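Local structure of structural polyprotein, VP3 (Israeli acute paralysis virus, 5CDD) at residues V90-V93 with C97-K100; K100-I105 with T167-G172; P163-V168 with D174-T179; G218-N223 with P274-P279. The protein probably serves as a structural subunit of the viral capsid, forming part of its icosahedral protein shell together with the other coat proteins cut from the polyprotein. All blocks are in the same frame, centred on the assembly; numbering follows the deposited sequence.

From the N terminus, contact 1 comes first: 90-93 turns back on 97-100 across three residues, just after the edge strand 90-92. Contact 2 starts where it ends, sharing Lys-100, and closes a long excursion of 61 residues by bringing 100-105 beside 167-172. Contact 3 opens before contact 2 has closed, so the two interlace; it pairs 163-168 with 174-179 around the small hairpin 164-166/171-173. Contact 4 follows in series, joining the loop 218-223 to the C-terminal segment 274-279. Lys-100 ties contacts 1 and 2 to contact 4 through Ala-222 O and Ile-219 O, and Val-90 packs on Leu-178 between contacts 1 and 3.

Contact 1: V90-V93 with C97-K100; sequences VIPV and CYSK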
loop_
_atom_site.group_PDB
_atom_site.type_symbol
_atom_site.label_atom_id
_atom_site.label_comp_id
_atom_site.label_asym_id
_atom_site.label_seq_id
_atom_site.Cartn_x
_atom_site.Cartn_y
_atom_site.Cartn_z
ATOM N N VAL B 90 3.226 -35.098 57.388
ATOM C CA VAL B 90 3.425 -33.670 57.188
ATOM C C VAL B 90 3.855 -33.504 55.731
ATOM O O VAL B 90 4.892 -34.025 55.316
ATOM C CB VAL B 90 4.528 -33.099 58.103
ATOM C CG1 VAL B 90 4.642 -31.598 57.890
ATOM C CG2 VAL B 90 4.212 -33.404 59.558
ATOM N N ILE B 91 3.052 -32.783 54.958
ATOM C CA ILE B 91 3.349 -32.580 53.546
ATOM C C ILE B 91 3.576 -31.121 53.164
ATOM O O ILE B 91 2.674 -30.290 53.280
ATOM C CB ILE B 91 2.209 -33.132 52.666
ATOM C CG1 ILE B 91 1.979 -34.609 52.987
ATOM C CG2 ILE B 91 2.554 -32.957 51.193
ATOM C CD1 ILE B 91 0.816 -35.221 52.246
ATOM N N PRO B 92 4.795 -30.789 52.706
ATOM C CA PRO B 92 5.086 -29.409 52.310
ATOM C C PRO B 92 4.235 -29.046 51.095
ATOM O O PRO B 92 4.336 -29.686 50.045
ATOM C CB PRO B 92 6.576 -29.453 51.970
ATOM C CG PRO B 92 7.092 -30.542 52.848
ATOM C CD PRO B 92 6.024 -31.599 52.719
ATOM N N VAL B 93 3.387 -28.035 51.242
ATOM C CA VAL B 93 2.530 -27.608 50.145
ATOM C C VAL B 93 3.338 -26.784 49.151
ATOM O O VAL B 93 3.774 -25.683 49.464
ATOM C CB VAL B 93 1.349 -26.761 50.658
ATOM C CG1 VAL B 93 0.518 -26.259 49.490
ATOM C CG2 VAL B 93 0.489 -27.593 51.592
ATOM N N CYS B 97 9.761 -30.335 44.305
ATOM C CA CYS B 97 9.877 -31.614 44.995
ATOM C C CYS B 97 10.469 -31.401 46.386
ATOM O O CYS B 97 11.356 -30.567 46.567
ATOM C CB CYS B 97 10.753 -32.576 44.192
ATOM S SG CYS B 97 10.499 -34.306 44.644
ATOM N N TYR B 98 9.978 -32.155 47.365
ATOM C CA TYR B 98 10.452 -32.019 48.738
ATOM C C TYR B 98 11.068 -33.291 49.312
ATOM O O TYR B 98 11.771 -33.243 50.323
ATOM C CB TYR B 98 9.300 -31.561 49.635
ATOM C CG TYR B 98 8.103 -32.484 49.606
ATOM C CD1 TYR B 98 8.117 -33.701 50.290
ATOM C CD2 TYR B 98 6.963 -32.153 48.876
ATOM C CE1 TYR B 98 7.025 -34.566 50.245
ATOM C CE2 TYR B 98 5.866 -33.011 48.823
ATOM C CZ TYR B 98 5.906 -34.215 49.510
ATOM O OH TYR B 98 4.828 -35.066 49.459
ATOM N N SER B 99 10.808 -34.425 48.671
ATOM C CA SER B 99 11.341 -35.694 49.150
ATOM C C SER B 99 12.478 -36.211 48.281
ATOM O O SER B 99 12.431 -36.115 47.055
ATOM C CB SER B 99 10.228 -36.744 49.209
ATOM O OG SER B 99 9.681 -36.980 47.924
ATOM N N LYS B 100 13.500 -36.761 48.928
ATOM C CA LYS B 100 14.648 -37.308 48.218
ATOM C C LYS B 100 15.238 -38.477 48.989
ATOM O O LYS B 100 14.991 -38.642 50.184
ATOM C CB LYS B 100 15.724 -36.236 48.024
ATOM C CG LYS B 100 16.392 -35.783 49.307
ATOM C CD LYS B 100 17.386 -34.665 49.046
ATOM C CE LYS B 100 17.916 -34.095 50.348
ATOM N NZ LYS B 100 18.734 -32.874 50.128
#
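Pro-92 lays the CB-CG-CD side of its ring, only moderately tilted, over one face of the Tyr-98 phenol, and this CH-pi contact is the centre of the interface. Pro-92 CD stands 3.7 Å from the centroid of the Tyr-98 ring and only 8° off the ring normal, so it sits almost squarely above the middle of that face. Pro-92 CG leans toward the root of the side chain, 3.9 Å from Tyr-98 CG. The two side chains meet nearly at a right angle. At the far end of the phenol the neighbouring strand residue takes over: Ile-91 CG2, the branch anti to the backbone N, lies 3.6 Å from Tyr-98 OH and 4.0 Å from Tyr-98 CZ, approaching obliquely.

Tyr-98 reaches the strand because its CG stands between its own backbone N and carbonyl carbon (chi1 57°), which carries the ring toward Pro-92. No hydrogen bond joins the two segments; the polar end is settled further out, where Tyr-98 OH is hydrogen-bonded to His-67 on strand 64-72. Lys-66 of the same strand makes a cation-pi contact with the ring, and Trp-87 meets it edge-to-face, so the phenol is fixed by several groups in a buried setting.

Strand 90-92 is bonded through Ile-91 to Leu-238 and forms an edge of the four-stranded sheet 90-92, 236-247, 150-159, 189-194. This order corresponds to the CHEF sheet of the picornavirus-like jelly roll, and Tyr-98, on the loop leaving the C strand, links that edge to the B strand of the facing sheet.

Contact 2: K100-I105 with T167-G172; sequences KSIRTI and TVNNIG
Asn-170 meets Lys-100 in two ways at once, lying against its aliphatic chain and bonding to its backbone. Asn-170 ND2 gives a weak hydrogen bond to Lys-100 O, 3.4 Å long with an N-H...O angle of 144°. The two side chains run past each other in opposite directions, bringing Lys-100 CE within 3.6 Å of Asn-170 CG. Lys-100 CE also lies 3.6 Å from Asn-169 O, so the backbone of the loop lines the lysine chain too.

Within 167-172 the loop is closed by a backbone bond from Thr-167 N to Asn-170 O of 2.7 Å. It connects the two short strands 164-166 and 171-173, a hairpin in the EF connection of the jelly roll, and packs against Lys-100 where the chain enters strand 101-106, which pairs with 111-118 in a second hairpin.

Lys-100 extends fully beyond CG, and this takes NZ past the asparagines to a salt bridge with Glu-116 and to the carbonyls of Ala-222 and Ile-219. Ile-102 CD1 points at Asn-169, but the modelled separation is too short to be reliable. Val-168 O, in the same loop, accepts a hydrogen bond from Arg-204 of another chain.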
loop_
_atom_site.group_PDB
_atom_site.type_symbol
_atom_site.label_atom_id
_atom_site.label_comp_id
_atom_site.label_asym_id
_atom_site.label_seq_id
_atom_site.Cartn_x
_atom_site.Cartn_y
_atom_site.Cartn_z
ATOM N N LYS B 100 13.500 -36.761 48.928
ATOM C CA LYS B 100 14.648 -37.308 48.218
ATOM C C LYS B 100 15.238 -38.477 48.989
ATOM O O LYS B 100 14.991 -38.642 50.184
ATOM C CB LYS B 100 15.724 -36.236 48.024
ATOM C CG LYS B 100 16.392 -35.783 49.307
ATOM C CD LYS B 100 17.386 -34.665 49.046
ATOM C CE LYS B 100 17.916 -34.095 50.348
ATOM N NZ LYS B 100 18.734 -32.874 50.128
ATOM N N SER B 101 16.012 -39.294 48.286
ATOM C CA SER B 101 16.669 -40.446 48.877
ATOM C C SER B 101 18.147 -40.319 48.547
ATOM O O SER B 101 18.507 -39.816 47.484
ATOM C CB SER B 101 16.112 -41.738 48.282
ATOM O OG SER B 101 16.799 -42.867 48.789
ATOM N N ILE B 102 19.007 -40.763 49.454
ATOM C CA ILE B 102 20.437 -40.673 49.214
ATOM C C ILE B 102 21.065 -42.023 48.924
ATOM O O ILE B 102 21.022 -42.939 49.746
ATOM C CB ILE B 102 21.150 -40.019 50.404
ATOM C CG1 ILE B 102 20.670 -38.576 50.536
ATOM C CG2 ILE B 102 22.661 -40.064 50.207
ATOM C CD1 ILE B 102 21.256 -37.854 51.703
ATOM N N ARG B 103 21.642 -42.129 47.733
ATOM C CA ARG B 103 22.291 -43.350 47.289
ATOM C C ARG B 103 23.760 -43.275 47.681
ATOM O O ARG B 103 24.530 -42.501 47.108
ATOM C CB ARG B 103 22.167 -43.480 45.772
ATOM C CG ARG B 103 22.495 -44.860 45.251
ATOM C CD ARG B 103 23.392 -44.798 44.036
ATOM N NE ARG B 103 23.635 -46.132 43.499
ATOM C CZ ARG B 103 24.485 -46.397 42.515
ATOM N NH1 ARG B 103 24.640 -47.643 42.090
ATOM N NH2 ARG B 103 25.185 -45.418 41.960
ATOM N N THR B 104 24.141 -44.081 48.664
ATOM C CA THR B 104 25.513 -44.096 49.134
ATOM C C THR B 104 26.291 -45.292 48.590
ATOM O O THR B 104 25.816 -46.423 48.631
ATOM C CB THR B 104 25.569 -44.133 50.672
ATOM O OG1 THR B 104 24.719 -43.114 51.216
ATOM C CG2 THR B 104 26.996 -43.906 51.142
ATOM N N ILE B 105 27.483 -45.028 48.068
ATOM C CA ILE B 105 28.338 -46.078 47.532
ATOM C C ILE B 105 29.718 -45.908 48.132
ATOM O O ILE B 105 30.077 -44.817 48.570
ATOM C CB ILE B 105 28.449 -45.994 45.994
ATOM C CG1 ILE B 105 28.982 -44.621 45.580
ATOM C CG2 ILE B 105 27.101 -46.270 45.372
ATOM C CD1 ILE B 105 29.257 -44.477 44.102
ATOM N N THR B 167 19.088 -32.676 58.584
ATOM C CA THR B 167 20.035 -33.770 58.753
ATOM C C THR B 167 21.318 -33.396 58.026
ATOM O O THR B 167 21.347 -32.437 57.255
ATOM C CB THR B 167 19.475 -35.082 58.155
ATOM O OG1 THR B 167 18.259 -35.428 58.828
ATOM C CG2 THR B 167 20.471 -36.222 58.311
ATOM N N VAL B 168 22.382 -34.150 58.281
ATOM C CA VAL B 168 23.663 -33.898 57.641
ATOM C C VAL B 168 23.509 -33.910 56.121
ATOM O O VAL B 168 24.296 -33.291 55.403
ATOM C CB VAL B 168 24.701 -34.972 58.046
ATOM C CG1 VAL B 168 24.201 -36.355 57.646
ATOM C CG2 VAL B 168 26.044 -34.680 57.389
ATOM N N ASN B 169 22.482 -34.602 55.635
ATOM C CA ASN B 169 22.262 -34.703 54.198
ATOM C C ASN B 169 20.806 -34.674 53.740
ATOM O O ASN B 169 20.510 -35.051 52.607
ATOM C CB ASN B 169 22.911 -35.982 53.679
ATOM C CG ASN B 169 22.434 -37.214 54.422
ATOM O OD1 ASN B 169 21.263 -37.313 54.795
ATOM N ND2 ASN B 169 23.335 -38.167 54.628
ATOM N N ASN B 170 19.895 -34.232 54.599
ATOM C CA ASN B 170 18.486 -34.181 54.218
ATOM C C ASN B 170 17.700 -33.284 55.171
ATOM O O ASN B 170 18.277 -32.621 56.031
ATOM C CB ASN B 170 17.893 -35.594 54.230
ATOM C CG ASN B 170 16.710 -35.746 53.283
ATOM O OD1 ASN B 170 15.777 -34.944 53.294
ATOM N ND2 ASN B 170 16.743 -36.790 52.463
ATOM N N ILE B 171 16.382 -33.260 55.000
ATOM C CA ILE B 171 15.501 -32.458 55.844
ATOM C C ILE B 171 14.176 -33.189 56.046
ATOM O O ILE B 171 13.529 -33.599 55.084
ATOM C CB ILE B 171 15.214 -31.076 55.217
ATOM C CG1 ILE B 171 16.508 -30.267 55.122
ATOM C CG2 ILE B 171 14.190 -30.323 56.058
ATOM C CD1 ILE B 171 16.332 -28.905 54.498
ATOM N N GLY B 172 13.780 -33.350 57.305
ATOM C CA GLY B 172 12.538 -34.034 57.607
ATOM C C GLY B 172 11.652 -33.202 58.509
ATOM O O GLY B 172 12.067 -32.140 58.971
#

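Contact 3: P163-V168 with D174-T179; sequences PVKPTV and DQDQLT
The small, weakly bonded beta hairpin 164-166/171-173, in the loop between the E and F strands of the jelly roll, is prolonged where Pro-163 meets Asp-174, and a single turn of 3-10 helix then leads the chain away. Asp-174 N donates to Pro-163 O at 2.9 Å with an N-H...O angle of 147°. This bond lies two residues beyond the Lys-165 and Gly-172 pair on both strands, so it extends the antiparallel pairing. The 3-10 turn shows in its i to i+3 bonds: Gln-177 N reaches Asp-174 O at 2.9 Å, and Leu-178 N reaches Gln-175 O at 2.7 Å.

Lys-165 provides the charged part. Its extended chain crosses Asp-174 at about a right angle, with Lys-165 CE 3.3 Å from Asp-174 OD1. The ammonium group goes on past that carboxylate and forms a salt bridge with the next aspartate, Lys-165 NZ to Asp-176 OD2 at 3.0 Å, met 46° out of the carboxylate plane. Lys-165 NZ remains 4.1 Å from Asp-174 OD1, beyond salt-bridge distance, though the opposite charges probably still attract. Lys-165 is thus bridged to Asp-176 and probably also feels Asp-174, just before the 3-10 segment.

On the apolar side of the contact, Pro-163 CB lies 4.0 Å from Asp-174 CB, and Pro-163 CG approaches Leu-178 CD2 at 4.3 Å. Pro-163 and Leu-178 both touch Phe-237 of strand 236-247, whose Arg-241 bonds to Leu-178 O. Gln-175 turns to Gly-84 O in a preceding loop, while Arg-196 and Tyr-195 of another chain pack on Pro-163 and Leu-178.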
loop_
_atom_site.group_PDB
_atom_site.type_symbol
_atom_site.label_atom_id
_atom_site.label_comp_id
_atom_site.label_asym_id
_atom_site.label_seq_id
_atom_site.Cartn_x
_atom_site.Cartn_y
_atom_site.Cartn_z
ATOM N N PRO B 163 7.993 -26.738 60.512
ATOM C CA PRO B 163 8.854 -27.226 61.595
ATOM C C PRO B 163 9.634 -28.434 61.087
ATOM O O PRO B 163 9.046 -29.474 60.789
ATOM C CB PRO B 163 7.853 -27.605 62.683
ATOM C CG PRO B 163 6.732 -26.639 62.456
ATOM C CD PRO B 163 6.589 -26.667 60.952
ATOM N N VAL B 164 10.952 -28.302 60.980
ATOM C CA VAL B 164 11.761 -29.401 60.470
ATOM C C VAL B 164 12.934 -29.811 61.347
ATOM O O VAL B 164 13.299 -29.117 62.297
ATOM C CB VAL B 164 12.316 -29.073 59.065
ATOM C CG1 VAL B 164 11.170 -28.862 58.086
ATOM C CG2 VAL B 164 13.197 -27.836 59.129
ATOM N N LYS B 165 13.510 -30.960 61.010
ATOM C CA LYS B 165 14.664 -31.511 61.708
ATOM C C LYS B 165 15.721 -31.791 60.647
ATOM O O LYS B 165 15.822 -32.907 60.138
ATOM C CB LYS B 165 14.296 -32.817 62.420
ATOM C CG LYS B 165 13.296 -32.667 63.553
ATOM C CD LYS B 165 12.906 -34.030 64.122
ATOM C CE LYS B 165 11.807 -33.909 65.177
ATOM N NZ LYS B 165 11.284 -35.239 65.610
ATOM N N PRO B 166 16.510 -30.769 60.283
ATOM C CA PRO B 166 17.557 -30.935 59.272
ATOM C C PRO B 166 18.521 -32.065 59.615
ATOM O O PRO B 166 18.740 -32.375 60.785
ATOM C CB PRO B 166 18.240 -29.571 59.263
ATOM C CG PRO B 166 17.116 -28.640 59.579
ATOM C CD PRO B 166 16.418 -29.362 60.711
ATOM N N THR B 167 19.088 -32.676 58.584
ATOM C CA THR B 167 20.035 -33.770 58.753
ATOM C C THR B 167 21.318 -33.396 58.026
ATOM O O THR B 167 21.347 -32.437 57.255
ATOM C CB THR B 167 19.475 -35.082 58.155
ATOM O OG1 THR B 167 18.259 -35.428 58.828
ATOM C CG2 THR B 167 20.471 -36.222 58.311
ATOM N N VAL B 168 22.382 -34.150 58.281
ATOM C CA VAL B 168 23.663 -33.898 57.641
ATOM C C VAL B 168 23.509 -33.910 56.121
ATOM O O VAL B 168 24.296 -33.291 55.403
ATOM C CB VAL B 168 24.701 -34.972 58.046
ATOM C CG1 VAL B 168 24.201 -36.355 57.646
ATOM C CG2 VAL B 168 26.044 -34.680 57.389
ATOM N N ASP B 174 9.338 -32.128 61.921
ATOM C CA ASP B 174 9.508 -32.160 63.368
ATOM C C ASP B 174 8.148 -32.511 63.966
ATOM O O ASP B 174 7.438 -31.642 64.473
ATOM C CB ASP B 174 9.956 -30.792 63.881
ATOM C CG ASP B 174 10.465 -30.845 65.304
ATOM O OD1 ASP B 174 9.816 -31.497 66.150
ATOM O OD2 ASP B 174 11.513 -30.229 65.580
ATOM N N GLN B 175 7.797 -33.791 63.889
ATOM C CA GLN B 175 6.524 -34.301 64.386
ATOM C C GLN B 175 6.169 -33.876 65.799
ATOM O O GLN B 175 5.026 -33.517 66.072
ATOM C CB GLN B 175 6.524 -35.820 64.305
ATOM C CG GLN B 175 6.763 -36.335 62.910
ATOM C CD GLN B 175 7.788 -37.446 62.881
ATOM O OE1 GLN B 175 8.953 -37.237 63.224
ATOM N NE2 GLN B 175 7.363 -38.637 62.472
ATOM N N ASP B 176 7.145 -33.919 66.698
ATOM C CA ASP B 176 6.905 -33.541 68.086
ATOM C C ASP B 176 6.297 -32.150 68.205
ATOM O O ASP B 176 5.604 -31.847 69.173
ATOM C CB ASP B 176 8.211 -33.592 68.885
ATOM C CG ASP B 176 8.901 -34.936 68.787
ATOM O OD1 ASP B 176 8.277 -35.959 69.144
ATOM O OD2 ASP B 176 10.072 -34.967 68.353
ATOM N N GLN B 177 6.551 -31.309 67.211
ATOM C CA GLN B 177 6.043 -29.946 67.210
ATOM C C GLN B 177 4.662 -29.831 66.589
ATOM O O GLN B 177 4.042 -28.773 66.647
ATOM C CB GLN B 177 7.006 -29.041 66.447
ATOM C CG GLN B 177 8.336 -28.846 67.138
ATOM C CD GLN B 177 8.455 -27.483 67.787
ATOM O OE1 GLN B 177 8.660 -26.473 67.108
ATOM N NE2 GLN B 177 8.319 -27.443 69.107
ATOM N N LEU B 178 4.173 -30.920 66.007
ATOM C CA LEU B 178 2.874 -30.900 65.353
ATOM C C LEU B 178 1.810 -31.771 66.016
ATOM O O LEU B 178 0.997 -32.395 65.334
ATOM C CB LEU B 178 3.050 -31.292 63.883
ATOM C CG LEU B 178 3.916 -30.325 63.068
ATOM C CD1 LEU B 178 4.220 -30.923 61.714
ATOM C CD2 LEU B 178 3.197 -28.991 62.920
ATOM N N THR B 179 1.820 -31.798 67.346
ATOM C CA THR B 179 0.842 -32.563 68.112
ATOM C C THR B 179 -0.303 -31.664 68.575
ATOM O O THR B 179 -0.118 -30.467 68.776
ATOM C CB THR B 179 1.472 -33.200 69.352
ATOM O OG1 THR B 179 1.996 -32.172 70.202
ATOM C CG2 THR B 179 2.571 -34.180 68.942
#

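Contact 4: G218-N223 with P274-P279; sequences GIYGAN and PLTSGP
Tyr-220 and Thr-276 supply the one clear interaction across this contact, a CH-pi contact. Thr-276 CG2 sits 3.7 Å from the centroid of the Tyr-220 ring, 18° off the normal, and is displaced toward the rim: Tyr-220 CG is its nearest ring atom, at 3.5 Å. The side chains cross at about a right angle. Tyr-220 CG stands opposite its own backbone N (chi1 -176°), which extends the phenol from the turn to Thr-276.

The remaining contacts are van der Waals: Ser-277 OG lies at the ring edge, near its plane, 3.7 Å from Tyr-220 CE1, and Tyr-220 OH approaches the backbone beyond, 3.5 Å from Gly-278 CA.

Bonds inside each segment are consistent with these positions. A type II beta turn runs from Ile-219 to Ala-222, closed by Ala-222 N to Ile-219 O at 2.9 Å, with Tyr-220 and Gly-221 at its corners. In 274-279, Thr-276 OG1 donates to Gly-278 O at 2.8 Å, while its methyl faces the ring.

The turn belongs to the GH loop between strand 214-215 and helix 228-231, whereas 274-279 follows strand 267-270 toward the C terminus; Asn-125 of another chain bonds to Pro-274 O and Thr-276 O, and Glu-202 of a further chain packs on Tyr-220.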
loop_
_atom_site.group_PDB
_atom_site.type_symbol
_atom_site.label_atom_id
_atom_site.label_comp_id
_atom_site.label_asym_id
_atom_site.label_seq_id
_atom_site.Cartn_x
_atom_site.Cartn_y
_atom_site.Cartn_z
ATOM N N GLY B 218 13.334 -26.356 46.036
ATOM C CA GLY B 218 12.832 -27.499 46.777
ATOM C C GLY B 218 13.837 -28.176 47.698
ATOM O O GLY B 218 14.566 -27.507 48.434
ATOM N N ILE B 219 13.879 -29.506 47.654
ATOM C CA ILE B 219 14.781 -30.287 48.503
ATOM C C ILE B 219 16.194 -30.426 47.930
ATOM O O ILE B 219 17.102 -30.902 48.606
ATOM C CB ILE B 219 14.207 -31.715 48.746
ATOM C CG1 ILE B 219 14.931 -32.403 49.904
ATOM C CG2 ILE B 219 14.305 -32.539 47.465
ATOM C CD1 ILE B 219 14.673 -31.752 51.259
ATOM N N TYR B 220 16.383 -30.002 46.686
ATOM C CA TYR B 220 17.687 -30.099 46.031
ATOM C C TYR B 220 18.847 -29.554 46.863
ATOM O O TYR B 220 18.915 -28.360 47.156
ATOM C CB TYR B 220 17.644 -29.383 44.676
ATOM C CG TYR B 220 18.911 -29.497 43.853
ATOM C CD1 TYR B 220 20.051 -28.761 44.179
ATOM C CD2 TYR B 220 18.956 -30.309 42.721
ATOM C CE1 TYR B 220 21.202 -28.824 43.393
ATOM C CE2 TYR B 220 20.104 -30.382 41.925
ATOM C CZ TYR B 220 21.221 -29.635 42.266
ATOM O OH TYR B 220 22.350 -29.689 41.480
ATOM N N GLY B 221 19.762 -30.449 47.225
ATOM C CA GLY B 221 20.922 -30.072 48.012
ATOM C C GLY B 221 20.608 -29.459 49.364
ATOM O O GLY B 221 21.392 -28.666 49.885
ATOM N N ALA B 222 19.468 -29.832 49.939
ATOM C CA ALA B 222 19.044 -29.309 51.233
ATOM C C ALA B 222 19.522 -30.174 52.394
ATOM O O ALA B 222 19.360 -31.394 52.382
ATOM C CB ALA B 222 17.527 -29.187 51.268
ATOM N N ASN B 223 20.114 -29.530 53.396
ATOM C CA ASN B 223 20.613 -30.220 54.579
ATOM C C ASN B 223 20.781 -29.252 55.752
ATOM O O ASN B 223 20.184 -28.175 55.766
ATOM C CB ASN B 223 21.947 -30.911 54.273
ATOM C CG ASN B 223 22.953 -29.982 53.625
ATOM O OD1 ASN B 223 23.227 -28.892 54.129
ATOM N ND2 ASN B 223 23.518 -30.415 52.503
ATOM N N PRO B 274 16.720 -23.337 35.547
ATOM C CA PRO B 274 16.634 -23.996 36.854
ATOM C C PRO B 274 17.176 -23.062 37.937
ATOM O O PRO B 274 18.078 -22.261 37.683
ATOM C CB PRO B 274 17.517 -25.227 36.678
ATOM C CG PRO B 274 17.426 -25.508 35.214
ATOM C CD PRO B 274 17.519 -24.140 34.607
ATOM N N LEU B 275 16.633 -23.165 39.144
ATOM C CA LEU B 275 17.094 -22.324 40.244
ATOM C C LEU B 275 18.208 -23.036 41.012
ATOM O O LEU B 275 18.843 -22.455 41.890
ATOM C CB LEU B 275 15.932 -22.008 41.188
ATOM C CG LEU B 275 16.205 -20.962 42.268
ATOM C CD1 LEU B 275 16.494 -19.619 41.619
ATOM C CD2 LEU B 275 15.004 -20.849 43.185
ATOM N N THR B 276 18.437 -24.299 40.664
ATOM C CA THR B 276 19.454 -25.120 41.309
ATOM C C THR B 276 20.872 -24.746 40.887
ATOM O O THR B 276 21.074 -24.076 39.874
ATOM C CB THR B 276 19.220 -26.606 40.997
ATOM O OG1 THR B 276 19.254 -26.805 39.577
ATOM C CG2 THR B 276 17.866 -27.050 41.536
ATOM N N SER B 277 21.849 -25.192 41.673
ATOM C CA SER B 277 23.253 -24.907 41.401
ATOM C C SER B 277 23.801 -25.779 40.281
ATOM O O SER B 277 24.869 -25.502 39.735
ATOM C CB SER B 277 24.088 -25.124 42.664
ATOM O OG SER B 277 24.037 -26.479 43.075
ATOM N N GLY B 278 23.071 -26.838 39.947
ATOM C CA GLY B 278 23.509 -27.726 38.888
ATOM C C GLY B 278 22.492 -27.809 37.765
ATOM O O GLY B 278 21.382 -27.294 37.896
ATOM N N PRO B 279 22.845 -28.443 36.639
ATOM C CA PRO B 279 21.916 -28.564 35.513
ATOM C C PRO B 279 20.826 -29.564 35.861
ATOM O O PRO B 279 21.023 -30.411 36.730
ATOM C CB PRO B 279 22.802 -29.089 34.383
ATOM C CG PRO B 279 24.189 -28.674 34.788
ATOM C CD PRO B 279 24.178 -28.936 36.264
#